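Local coordinates for PUM-HD domain-containing protein (Caenorhabditis elegans, PDB 7CGF) that binds RNA through its Pumilio-homology domain and probably recognises target elements in the 3' untranslated regions of messenger RNAs, at residues Lys161-Val166 against Cys195-Arg200; Lys219-Ile224 against Val250-Asn255; Gln302-Gln307 against His347-Leu352. The protein carries 2 engineered substitutions. All blocks are in the same frame, centred on the assembly; numbering follows the deposited sequence.

Interaction 1 of 3, residues Lys161-Val166 against Cys195-Arg200. With nucleotides of chain B.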
loop_
_atom_site.group_PDB
_atom_site.type_symbol
_atom_site.label_atom_id
_atom_site.label_comp_id
_atom_site.label_asym_id
_atom_site.label_seq_id
_atom_site.Cartn_x
_atom_site.Cartn_y
_atom_site.Cartn_z
ATOM N N LYS A 161 3.870 -3.942 -6.179
ATOM C CA LYS A 161 4.079 -3.436 -7.532
ATOM C C LYS A 161 3.557 -4.424 -8.565
ATOM O O LYS A 161 2.948 -4.024 -9.565
ATOM C CB LYS A 161 5.566 -3.148 -7.771
ATOM C CG LYS A 161 5.871 -2.459 -9.109
ATOM C CD LYS A 161 5.212 -1.086 -9.188
ATOM C CE LYS A 161 6.084 0.014 -8.604
ATOM N NZ LYS A 161 5.449 1.357 -8.782
ATOM N N ALA A 162 3.786 -5.723 -8.342
ATOM C CA ALA A 162 3.262 -6.728 -9.267
ATOM C C ALA A 162 1.742 -6.643 -9.370
ATOM O O ALA A 162 1.174 -6.697 -10.472
ATOM C CB ALA A 162 3.683 -8.125 -8.818
ATOM N N ILE A 163 1.062 -6.553 -8.224
ATOM C CA ILE A 163 -0.399 -6.475 -8.226
ATOM C C ILE A 163 -0.872 -5.212 -8.923
ATOM O O ILE A 163 -1.910 -5.214 -9.602
ATOM C CB ILE A 163 -0.927 -6.569 -6.776
ATOM C CG1 ILE A 163 -0.642 -7.961 -6.211
ATOM C CG2 ILE A 163 -2.432 -6.274 -6.706
ATOM C CD1 ILE A 163 -0.700 -8.018 -4.674
ATOM N N GLU A 164 -0.120 -4.118 -8.779
ATOM C CA GLU A 164 -0.506 -2.853 -9.396
ATOM C C GLU A 164 -0.353 -2.880 -10.917
ATOM O O GLU A 164 -1.171 -2.286 -11.631
ATOM C CB GLU A 164 0.340 -1.725 -8.806
ATOM C CG GLU A 164 -0.021 -1.374 -7.375
ATOM C CD GLU A 164 1.063 -0.543 -6.696
ATOM O OE1 GLU A 164 2.081 -0.212 -7.361
ATOM O OE2 GLU A 164 0.894 -0.237 -5.497
ATOM N N LYS A 165 0.684 -3.550 -11.433
ATOM C CA LYS A 165 1.141 -3.335 -12.807
ATOM C C LYS A 165 0.957 -4.531 -13.728
ATOM O O LYS A 165 1.214 -4.407 -14.931
ATOM C CB LYS A 165 2.631 -2.949 -12.818
ATOM C CG LYS A 165 2.950 -1.694 -12.071
ATOM C CD LYS A 165 2.314 -0.475 -12.700
ATOM C CE LYS A 165 2.814 -0.263 -14.125
ATOM N NZ LYS A 165 2.596 1.149 -14.563
ATOM N N VAL A 166 0.545 -5.682 -13.216
ATOM C CA VAL A 166 0.427 -6.890 -14.023
ATOM C C VAL A 166 -1.039 -7.300 -14.083
ATOM O O VAL A 166 -1.770 -7.192 -13.090
ATOM C CB VAL A 166 1.296 -8.025 -13.455
ATOM C CG1 VAL A 166 1.235 -9.247 -14.343
ATOM C CG2 VAL A 166 2.745 -7.550 -13.297
ATOM N N CYS A 195 -0.414 -6.731 5.285
ATOM C CA CYS A 195 -1.716 -6.075 5.183
ATOM C C CYS A 195 -1.789 -5.197 3.946
ATOM O O CYS A 195 -2.872 -5.019 3.380
ATOM C CB CYS A 195 -2.015 -5.255 6.437
ATOM S SG CYS A 195 -0.948 -3.784 6.618
ATOM N N ARG A 196 -0.643 -4.680 3.494
ATOM C CA ARG A 196 -0.601 -3.839 2.309
ATOM C C ARG A 196 -0.775 -4.672 1.054
ATOM O O ARG A 196 -1.358 -4.212 0.069
ATOM C CB ARG A 196 0.734 -3.087 2.268
ATOM C CG ARG A 196 0.999 -2.230 3.510
ATOM C CD ARG A 196 0.254 -0.890 3.455
ATOM N NE ARG A 196 0.747 -0.000 4.511
ATOM C CZ ARG A 196 0.586 1.320 4.528
ATOM N NH1 ARG A 196 -0.041 1.933 3.542
ATOM N NH2 ARG A 196 1.081 2.032 5.536
ATOM N N VAL A 197 -0.249 -5.893 1.073
ATOM C CA VAL A 197 -0.484 -6.825 -0.025
ATOM C C VAL A 197 -1.968 -7.142 -0.138
ATOM O O VAL A 197 -2.534 -7.123 -1.233
ATOM C CB VAL A 197 0.352 -8.096 0.171
ATOM C CG1 VAL A 197 -0.044 -9.149 -0.878
ATOM C CG2 VAL A 197 1.829 -7.758 0.030
ATOM N N VAL A 198 -2.620 -7.423 0.990
ATOM C CA VAL A 198 -4.057 -7.710 0.952
ATOM C C VAL A 198 -4.825 -6.510 0.416
ATOM O O VAL A 198 -5.722 -6.652 -0.428
ATOM C CB VAL A 198 -4.565 -8.126 2.341
ATOM C CG1 VAL A 198 -6.107 -8.354 2.314
ATOM C CG2 VAL A 198 -3.840 -9.362 2.849
ATOM N N GLN A 199 -4.483 -5.304 0.885
ATOM C CA GLN A 199 -5.169 -4.117 0.388
ATOM C C GLN A 199 -4.982 -3.948 -1.115
ATOM O O GLN A 199 -5.937 -3.603 -1.828
ATOM C CB GLN A 199 -4.682 -2.877 1.130
ATOM C CG GLN A 199 -5.150 -2.880 2.570
ATOM C CD GLN A 199 -4.497 -1.794 3.384
ATOM O OE1 GLN A 199 -4.736 -0.608 3.152
ATOM N NE2 GLN A 199 -3.645 -2.190 4.339
ATOM N N ARG A 200 -3.758 -4.157 -1.612
ATOM C CA ARG A 200 -3.503 -3.999 -3.040
ATOM C C ARG A 200 -4.307 -5.011 -3.851
ATOM O O ARG A 200 -4.871 -4.674 -4.903
ATOM C CB ARG A 200 -1.998 -4.123 -3.310
ATOM C CG ARG A 200 -1.447 -3.209 -4.402
ATOM C CD ARG A 200 -1.604 -1.721 -4.092
ATOM N NE ARG A 200 -0.920 -1.346 -2.857
ATOM C CZ ARG A 200 -1.519 -0.858 -1.769
ATOM N NH1 ARG A 200 -0.805 -0.560 -0.685
ATOM N NH2 ARG A 200 -2.821 -0.644 -1.754
ATOM P P A B 4 -0.122 6.608 12.388
ATOM O OP1 A B 4 1.129 6.962 13.099
ATOM O OP2 A B 4 -0.794 7.606 11.528
ATOM O "O5'" A B 4 0.195 5.328 11.509
ATOM C "C5'" A B 4 1.109 4.366 11.995
ATOM C "C4'" A B 4 1.139 3.126 11.146
ATOM O "O4'" A B 4 -0.185 2.797 10.667
ATOM C "C3'" A B 4 1.959 3.167 9.870
ATOM O "O3'" A B 4 3.355 3.104 10.093
ATOM C "C2'" A B 4 1.420 1.956 9.128
ATOM O "O2'" A B 4 1.975 0.767 9.669
ATOM C "C1'" A B 4 -0.061 2.000 9.510
ATOM N N9 A B 4 -0.907 2.496 8.410
ATOM C C8 A B 4 -1.311 3.723 7.941
ATOM N N7 A B 4 -2.089 3.622 6.870
ATOM C C5 A B 4 -2.172 2.243 6.627
ATOM C C6 A B 4 -2.808 1.410 5.683
ATOM N N6 A B 4 -3.574 1.807 4.665
ATOM N N1 A B 4 -2.637 0.081 5.811
ATOM C C2 A B 4 -1.902 -0.415 6.781
ATOM N N3 A B 4 -1.252 0.257 7.724
ATOM C C4 A B 4 -1.439 1.571 7.574
ATOM P P G B 5 4.383 3.714 9.014
ATOM O OP1 G B 5 5.709 3.750 9.673
ATOM O OP2 G B 5 3.821 4.958 8.429
ATOM O "O5'" G B 5 4.422 2.634 7.841
ATOM C "C5'" G B 5 4.711 1.267 8.100
ATOM C "C4'" G B 5 4.924 0.487 6.823
ATOM O "O4'" G B 5 3.808 0.689 5.923
ATOM C "C3'" G B 5 6.141 0.878 6.003
ATOM O "O3'" G B 5 7.312 0.258 6.488
ATOM C "C2'" G B 5 5.764 0.436 4.592
ATOM O "O2'" G B 5 6.001 -0.952 4.416
ATOM C "C1'" G B 5 4.255 0.669 4.585
ATOM N N9 G B 5 3.880 1.943 3.951
ATOM C C8 G B 5 3.937 3.201 4.502
ATOM N N7 G B 5 3.515 4.132 3.690
ATOM C C5 G B 5 3.166 3.439 2.537
ATOM C C6 G B 5 2.641 3.910 1.310
ATOM O O6 G B 5 2.377 5.073 0.971
ATOM N N1 G B 5 2.425 2.864 0.419
ATOM C C2 G B 5 2.667 1.534 0.662
ATOM N N2 G B 5 2.381 0.707 -0.356
ATOM N N3 G B 5 3.166 1.071 1.803
ATOM C C4 G B 5 3.385 2.082 2.683
#
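Arg200 lies across Ile163 and Glu164, and its side chain makes most of this contact between two nearly parallel helices, whose short axes run 9.8 Å apart at 7°. CB of Arg200 starts against the methyl CG2 of Ile163, at 4.0 Å. CG then passes CG of Glu164 at 3.8 Å, and CD presses on the carboxylate, 3.2 Å from Glu164 OE2. The chain bends at chi2 (62°) and again at chi3, which folds NE back to 3.4 Å from the same Glu164 OE2 in a salt bridge. Beyond NE, NH1 bonds to Gln160 and NH2 to Glu203, the stronger charged partner. Lys161 NZ stands in a long, weak ion pair with Glu164 OE1 and also pairs with Glu128, which widens the network. Beneath these charges Ile163 CD1 touches Val197 CG1 at 4.0 Å, the two side chains crossing at about a right angle.

On the RNA side of the second helix, Gln199 NE2 donates to N1 of A4 of chain B at 2.9 Å, while the Arg196 guanidinium slips between the bases of A4 and G5, one over each face. Helix 155-165 rests against helix 132-142 through Ala162 and, just past its end, Val166; helix 194-204 meets helix 230-240 through Cys195 and Val198, which continues the row of RNA-facing helices.

Interaction 2 of 3, residues Lys219-Ile224 against Val250-Asn255; sequences KRFDEI and VTRVSN
Asp222 and Arg252 mark the nearest backbone approach, their CA atoms 9.1 Å apart, between the start of helix 221-225 and helix 243-255 in the Pumilio repeat array. The long Arg252 side chain spans most of that gap. Extended from CG to NE with CG opposite the backbone nitrogen (chi1 -172°), it reaches over to grip the Asp222 carboxylate side-on, one nitrogen to each oxygen. Arg252 NE donates to Asp222 OD1 at 2.7 Å in an almost straight bond, on the syn side but tilted out of the carboxylate plane; Arg252 NH2 donates to Asp222 OD2 at 2.9 Å, from above that plane. Both oxygens lie close to the guanidinium plane, but the two flat groups are turned 38° against each other, so the pair is twisted rather than coplanar. With an alanine in place of Asp222, the Arg252 guanidinium would probably lose both acceptors and be free to turn.

Alongside the salt bridge, Phe221 CD2 packs on the methylene Arg252 CD at 3.9 Å, and the ring continues inward to Phe260 and Val234. The helix start has a second side-on pair, Arg220 with Glu223, the arginine also making a cation-pi contact with Tyr186. In helix 243-255, Val250 O accepts from both Ser254 N and Ser254 OG, which approach from opposite faces of its carbonyl plane, the hydroxyl at 2.9 Å.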
loop_
_atom_site.group_PDB
_atom_site.type_symbol
_atom_site.label_atom_id
_atom_site.label_comp_id
_atom_site.label_asym_id
_atom_site.label_seq_id
_atom_site.Cartn_x
_atom_site.Cartn_y
_atom_site.Cartn_z
ATOM N N LYS A 219 -14.597 -14.317 8.002
ATOM C CA LYS A 219 -14.608 -15.371 9.014
ATOM C C LYS A 219 -13.999 -14.918 10.331
ATOM O O LYS A 219 -14.417 -15.390 11.397
ATOM C CB LYS A 219 -13.878 -16.613 8.492
ATOM C CG LYS A 219 -14.600 -17.271 7.294
ATOM C CD LYS A 219 -13.775 -18.433 6.725
ATOM C CE LYS A 219 -14.424 -19.007 5.456
ATOM N NZ LYS A 219 -13.626 -20.123 4.834
ATOM N N ARG A 220 -13.027 -14.007 10.294
ATOM C CA ARG A 220 -12.414 -13.461 11.505
ATOM C C ARG A 220 -12.548 -11.947 11.533
ATOM O O ARG A 220 -11.636 -11.213 11.915
ATOM C CB ARG A 220 -10.964 -13.914 11.621
ATOM C CG ARG A 220 -10.909 -15.417 11.802
ATOM C CD ARG A 220 -9.506 -15.935 11.931
ATOM N NE ARG A 220 -8.895 -15.498 13.170
ATOM C CZ ARG A 220 -7.679 -15.871 13.552
ATOM N NH1 ARG A 220 -6.972 -16.691 12.789
ATOM N NH2 ARG A 220 -7.173 -15.429 14.684
ATOM N N PHE A 221 -13.735 -11.486 11.148
ATOM C CA PHE A 221 -13.977 -10.062 10.951
ATOM C C PHE A 221 -13.689 -9.245 12.203
ATOM O O PHE A 221 -12.984 -8.229 12.140
ATOM C CB PHE A 221 -15.428 -9.840 10.520
ATOM C CG PHE A 221 -15.737 -8.404 10.237
ATOM C CD1 PHE A 221 -15.367 -7.841 9.027
ATOM C CD2 PHE A 221 -16.352 -7.604 11.194
ATOM C CE1 PHE A 221 -15.621 -6.525 8.758
ATOM C CE2 PHE A 221 -16.611 -6.274 10.918
ATOM C CZ PHE A 221 -16.235 -5.746 9.695
ATOM N N ASP A 222 -14.266 -9.638 13.345
ATOM C CA ASP A 222 -14.139 -8.803 14.535
ATOM C C ASP A 222 -12.679 -8.616 14.930
ATOM O O ASP A 222 -12.267 -7.505 15.296
ATOM C CB ASP A 222 -14.917 -9.401 15.702
ATOM C CG ASP A 222 -16.412 -9.359 15.496
ATOM O OD1 ASP A 222 -16.882 -8.793 14.483
ATOM O OD2 ASP A 222 -17.115 -9.897 16.375
ATOM N N GLU A 223 -11.881 -9.691 14.866
ATOM C CA GLU A 223 -10.474 -9.592 15.245
ATOM C C GLU A 223 -9.710 -8.714 14.269
ATOM O O GLU A 223 -8.872 -7.892 14.673
ATOM C CB GLU A 223 -9.834 -10.973 15.276
ATOM C CG GLU A 223 -10.360 -11.952 16.275
ATOM C CD GLU A 223 -9.806 -13.321 15.970
ATOM O OE1 GLU A 223 -10.487 -14.106 15.250
ATOM O OE2 GLU A 223 -8.650 -13.560 16.383
ATOM N N ILE A 224 -9.969 -8.892 12.974
ATOM C CA ILE A 224 -9.247 -8.112 11.974
ATOM C C ILE A 224 -9.657 -6.642 12.042
ATOM O O ILE A 224 -8.815 -5.738 11.928
ATOM C CB ILE A 224 -9.475 -8.720 10.585
ATOM C CG1 ILE A 224 -8.915 -10.148 10.536
ATOM C CG2 ILE A 224 -8.771 -7.877 9.482
ATOM C CD1 ILE A 224 -9.156 -10.856 9.197
ATOM N N VAL A 250 -22.131 -3.820 7.558
ATOM C CA VAL A 250 -22.948 -2.806 8.223
ATOM C C VAL A 250 -23.920 -3.455 9.190
ATOM O O VAL A 250 -24.212 -2.900 10.257
ATOM C CB VAL A 250 -23.672 -1.945 7.172
ATOM C CG1 VAL A 250 -24.768 -1.093 7.820
ATOM C CG2 VAL A 250 -22.659 -1.087 6.428
ATOM N N THR A 251 -24.455 -4.627 8.831
ATOM C CA THR A 251 -25.327 -5.342 9.757
ATOM C C THR A 251 -24.570 -5.718 11.016
ATOM O O THR A 251 -25.075 -5.542 12.130
ATOM C CB THR A 251 -25.908 -6.592 9.092
ATOM O OG1 THR A 251 -26.712 -6.208 7.974
ATOM C CG2 THR A 251 -26.760 -7.396 10.060
ATOM N N ARG A 252 -23.345 -6.226 10.858
ATOM C CA ARG A 252 -22.567 -6.635 12.024
ATOM C C ARG A 252 -22.184 -5.438 12.887
ATOM O O ARG A 252 -22.256 -5.510 14.123
ATOM C CB ARG A 252 -21.321 -7.398 11.584
ATOM C CG ARG A 252 -20.585 -8.021 12.753
ATOM C CD ARG A 252 -19.706 -9.172 12.320
ATOM N NE ARG A 252 -19.154 -9.852 13.486
ATOM C CZ ARG A 252 -19.665 -10.959 14.009
ATOM N NH1 ARG A 252 -20.729 -11.528 13.451
ATOM N NH2 ARG A 252 -19.106 -11.505 15.081
ATOM N N VAL A 253 -21.740 -4.352 12.247
ATOM C CA VAL A 253 -21.377 -3.127 12.955
ATOM C C VAL A 253 -22.580 -2.564 13.689
ATOM O O VAL A 253 -22.485 -2.167 14.857
ATOM C CB VAL A 253 -20.782 -2.109 11.963
ATOM C CG1 VAL A 253 -20.717 -0.727 12.581
ATOM C CG2 VAL A 253 -19.384 -2.566 11.507
ATOM N N SER A 254 -23.734 -2.521 13.024
ATOM C CA SER A 254 -24.924 -1.965 13.660
ATOM C C SER A 254 -25.372 -2.809 14.840
ATOM O O SER A 254 -25.762 -2.265 15.881
ATOM C CB SER A 254 -26.053 -1.834 12.640
ATOM O OG SER A 254 -25.690 -0.893 11.646
ATOM N N ASN A 255 -25.322 -4.137 14.703
ATOM C CA ASN A 255 -25.733 -5.011 15.793
ATOM C C ASN A 255 -24.777 -4.965 16.973
ATOM O O ASN A 255 -25.153 -5.385 18.073
ATOM C CB ASN A 255 -25.873 -6.455 15.302
ATOM C CG ASN A 255 -27.074 -6.645 14.392
ATOM O OD1 ASN A 255 -28.005 -5.839 14.400
ATOM N ND2 ASN A 255 -27.064 -7.722 13.617
#

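Interaction 3 of 3, residues Gln302-Gln307 against His347-Leu352. With nucleotides of chain B.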
loop_
_atom_site.group_PDB
_atom_site.type_symbol
_atom_site.label_atom_id
_atom_site.label_comp_id
_atom_site.label_asym_id
_atom_site.label_seq_id
_atom_site.Cartn_x
_atom_site.Cartn_y
_atom_site.Cartn_z
ATOM N N GLN A 302 -24.006 7.496 25.023
ATOM C CA GLN A 302 -22.850 6.787 25.565
ATOM C C GLN A 302 -21.633 6.957 24.666
ATOM O O GLN A 302 -20.510 7.147 25.151
ATOM C CB GLN A 302 -23.172 5.305 25.727
ATOM C CG GLN A 302 -24.427 5.020 26.535
ATOM C CD GLN A 302 -24.765 3.546 26.591
ATOM O OE1 GLN A 302 -23.879 2.695 26.648
ATOM N NE2 GLN A 302 -26.058 3.232 26.557
ATOM N N MET A 303 -21.844 6.906 23.350
ATOM C CA MET A 303 -20.740 7.049 22.408
ATOM C C MET A 303 -20.079 8.417 22.522
ATOM O O MET A 303 -18.855 8.534 22.409
ATOM C CB MET A 303 -21.253 6.807 20.986
ATOM C CG MET A 303 -21.532 5.339 20.695
ATOM S SD MET A 303 -22.378 5.128 19.108
ATOM C CE MET A 303 -21.131 5.703 17.961
ATOM N N MET A 304 -20.866 9.467 22.747
ATOM C CA MET A 304 -20.298 10.806 22.823
ATOM C C MET A 304 -19.418 10.986 24.053
ATOM O O MET A 304 -18.586 11.899 24.072
ATOM C CB MET A 304 -21.417 11.851 22.817
ATOM C CG MET A 304 -22.127 11.983 21.478
ATOM S SD MET A 304 -23.563 13.074 21.537
ATOM C CE MET A 304 -22.743 14.664 21.526
ATOM N N LYS A 305 -19.582 10.143 25.066
ATOM C CA LYS A 305 -18.765 10.187 26.271
ATOM C C LYS A 305 -17.451 9.428 26.128
ATOM O O LYS A 305 -16.651 9.436 27.068
ATOM C CB LYS A 305 -19.548 9.614 27.456
ATOM C CG LYS A 305 -20.785 10.421 27.847
ATOM C CD LYS A 305 -21.680 9.636 28.797
ATOM C CE LYS A 305 -22.886 10.463 29.218
ATOM N NZ LYS A 305 -23.921 9.651 29.914
ATOM N N ASP A 306 -17.207 8.780 24.986
ATOM C CA ASP A 306 -16.108 7.836 24.845
ATOM C C ASP A 306 -14.989 8.410 23.985
ATOM O O ASP A 306 -15.222 9.181 23.049
ATOM C CB ASP A 306 -16.602 6.505 24.251
ATOM C CG ASP A 306 -15.477 5.504 24.043
ATOM O OD1 ASP A 306 -15.108 4.789 25.004
ATOM O OD2 ASP A 306 -14.966 5.423 22.906
ATOM N N GLN A 307 -13.759 8.013 24.332
ATOM C CA GLN A 307 -12.556 8.574 23.727
ATOM C C GLN A 307 -12.483 8.334 22.219
ATOM O O GLN A 307 -11.909 9.153 21.496
ATOM C CB GLN A 307 -11.325 7.978 24.410
ATOM C CG GLN A 307 -11.256 6.457 24.292
ATOM C CD GLN A 307 -10.047 5.876 24.976
ATOM O OE1 GLN A 307 -9.046 6.568 25.177
ATOM N NE2 GLN A 307 -10.128 4.609 25.344
ATOM N N HIS A 347 -16.022 20.517 24.225
ATOM C CA HIS A 347 -15.488 20.566 22.869
ATOM C C HIS A 347 -16.287 19.684 21.916
ATOM O O HIS A 347 -16.429 20.021 20.734
ATOM C CB HIS A 347 -14.018 20.139 22.884
ATOM C CG HIS A 347 -13.307 20.352 21.584
ATOM N ND1 HIS A 347 -13.578 21.417 20.750
ATOM C CD2 HIS A 347 -12.325 19.642 20.978
ATOM C CE1 HIS A 347 -12.799 21.349 19.686
ATOM N NE2 HIS A 347 -12.029 20.281 19.800
ATOM N N ILE A 348 -16.822 18.566 22.410
ATOM C CA ILE A 348 -17.516 17.616 21.544
ATOM C C ILE A 348 -18.832 18.208 21.057
ATOM O O ILE A 348 -19.130 18.196 19.856
ATOM C CB ILE A 348 -17.719 16.278 22.280
ATOM C CG1 ILE A 348 -16.371 15.559 22.447
ATOM C CG2 ILE A 348 -18.729 15.404 21.550
ATOM C CD1 ILE A 348 -16.375 14.418 23.473
ATOM N N LEU A 349 -19.630 18.757 21.976
ATOM C CA LEU A 349 -20.851 19.444 21.571
ATOM C C LEU A 349 -20.560 20.712 20.783
ATOM O O LEU A 349 -21.439 21.193 20.059
ATOM C CB LEU A 349 -21.700 19.770 22.800
ATOM C CG LEU A 349 -22.467 18.593 23.405
ATOM C CD1 LEU A 349 -22.781 18.855 24.864
ATOM C CD2 LEU A 349 -23.743 18.342 22.623
ATOM N N ALA A 350 -19.347 21.255 20.899
ATOM C CA ALA A 350 -19.010 22.479 20.182
ATOM C C ALA A 350 -18.870 22.225 18.685
ATOM O O ALA A 350 -19.313 23.041 17.868
ATOM C CB ALA A 350 -17.728 23.085 20.755
ATOM N N LYS A 351 -18.260 21.099 18.299
ATOM C CA LYS A 351 -18.192 20.777 16.880
ATOM C C LYS A 351 -19.545 20.362 16.325
ATOM O O LYS A 351 -19.697 20.295 15.103
ATOM C CB LYS A 351 -17.171 19.672 16.615
ATOM C CG LYS A 351 -15.902 19.771 17.431
ATOM C CD LYS A 351 -14.879 18.792 16.924
ATOM C CE LYS A 351 -15.070 17.464 17.616
ATOM N NZ LYS A 351 -14.211 16.376 17.065
ATOM N N LEU A 352 -20.525 20.089 17.185
ATOM C CA LEU A 352 -21.881 19.793 16.743
ATOM C C LEU A 352 -22.830 20.976 16.880
ATOM O O LEU A 352 -24.023 20.823 16.595
ATOM C CB LEU A 352 -22.450 18.604 17.523
ATOM C CG LEU A 352 -21.738 17.260 17.390
ATOM C CD1 LEU A 352 -22.451 16.235 18.234
ATOM C CD2 LEU A 352 -21.713 16.832 15.939
ATOM P P U B 1 -8.239 18.345 22.167
ATOM O OP1 U B 1 -9.127 18.053 23.327
ATOM O OP2 U B 1 -8.820 19.066 20.995
ATOM O "O5'" U B 1 -7.531 16.987 21.691
ATOM C "C5'" U B 1 -6.743 16.212 22.589
ATOM C "C4'" U B 1 -7.338 14.846 22.835
ATOM O "O4'" U B 1 -8.732 14.983 23.227
ATOM C "C3'" U B 1 -7.378 13.905 21.635
ATOM O "O3'" U B 1 -6.144 13.240 21.411
ATOM C "C2'" U B 1 -8.531 12.970 21.982
ATOM O "O2'" U B 1 -8.143 11.973 22.914
ATOM C "C1'" U B 1 -9.495 13.925 22.689
ATOM N N1 U B 1 -10.477 14.486 21.738
ATOM C C2 U B 1 -11.608 13.729 21.490
ATOM O O2 U B 1 -11.828 12.660 22.031
ATOM N N3 U B 1 -12.467 14.283 20.581
ATOM C C4 U B 1 -12.312 15.472 19.917
ATOM O O4 U B 1 -13.178 15.821 19.136
ATOM C C5 U B 1 -11.112 16.195 20.211
ATOM C C6 U B 1 -10.260 15.677 21.092
#
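Met304 pushes its CE methyl into a pocket of three aliphatic side chains on helix 345-351, near the C terminus, and the residue that follows it, and this is the tightly packed part of the contact. CE meets Leu352 CD1 at 3.7 Å, the two side chains reaching toward each other tip to tip. It also touches Leu349 CD2 at 4.0 Å, where the chains cross at about a right angle, and Ile348 CG2 at 4.1 Å. The methionine runs out extended and then bends at chi3 (77°), a turn that brings the methyl round to these three partners. Ile348 takes a second hold with its other branch, Ile348 CD1 lying 3.4 Å from the backbone oxygen Met304 O. No hydrogen bond crosses between the segments; the contact is apolar, and Leu339 of helix 336-339 packs against both Met304 and Leu349.

The other side is polar and looser. Gln307 is exposed and Asp306 points away from the helix, using OD2 to cap the backbone nitrogens of Tyr308 and Ala309 at the start of helix 309-319. From helix 345-351, His347 CD2 comes within 3.6 Å of the phosphate oxygen OP2 of U1 of chain B. Lys351 NZ is modelled at 2.4 Å from O4 of U1 of chain B, a hydrogen bond too short for its exact length to be trusted. Pumilio-homology domains stack helical repeats into a curved superhelix through apolar packing, with RNA on the concave face; here helix 345-351 continues the stack after the last predicted repeat, 294-331.

How the interactions relate
Following the chain from the N terminus, the three contacts come in series: none nests in or crosses another. Interaction 1 closes a 28-residue loop and ties together the predicted Pumilio repeats 141-176 and 177-215, beside the RNA. Interaction 2 then closes a 25-residue loop, joining the start of the predicted repeat 216-251 to Arg252, the first residue of the predicted repeat 252-287, with its nearest atom about 9 Å from the RNA. Interaction 3 spans 39 residues and packs helix 345-351 on the predicted repeat 294-331. The centres of interactions 1 and 2 lie about 24 Å apart, as do those of interactions 2 and 3, but the centres of interactions 1 and 3 are about 38 Å apart, as expected along a curved superhelix.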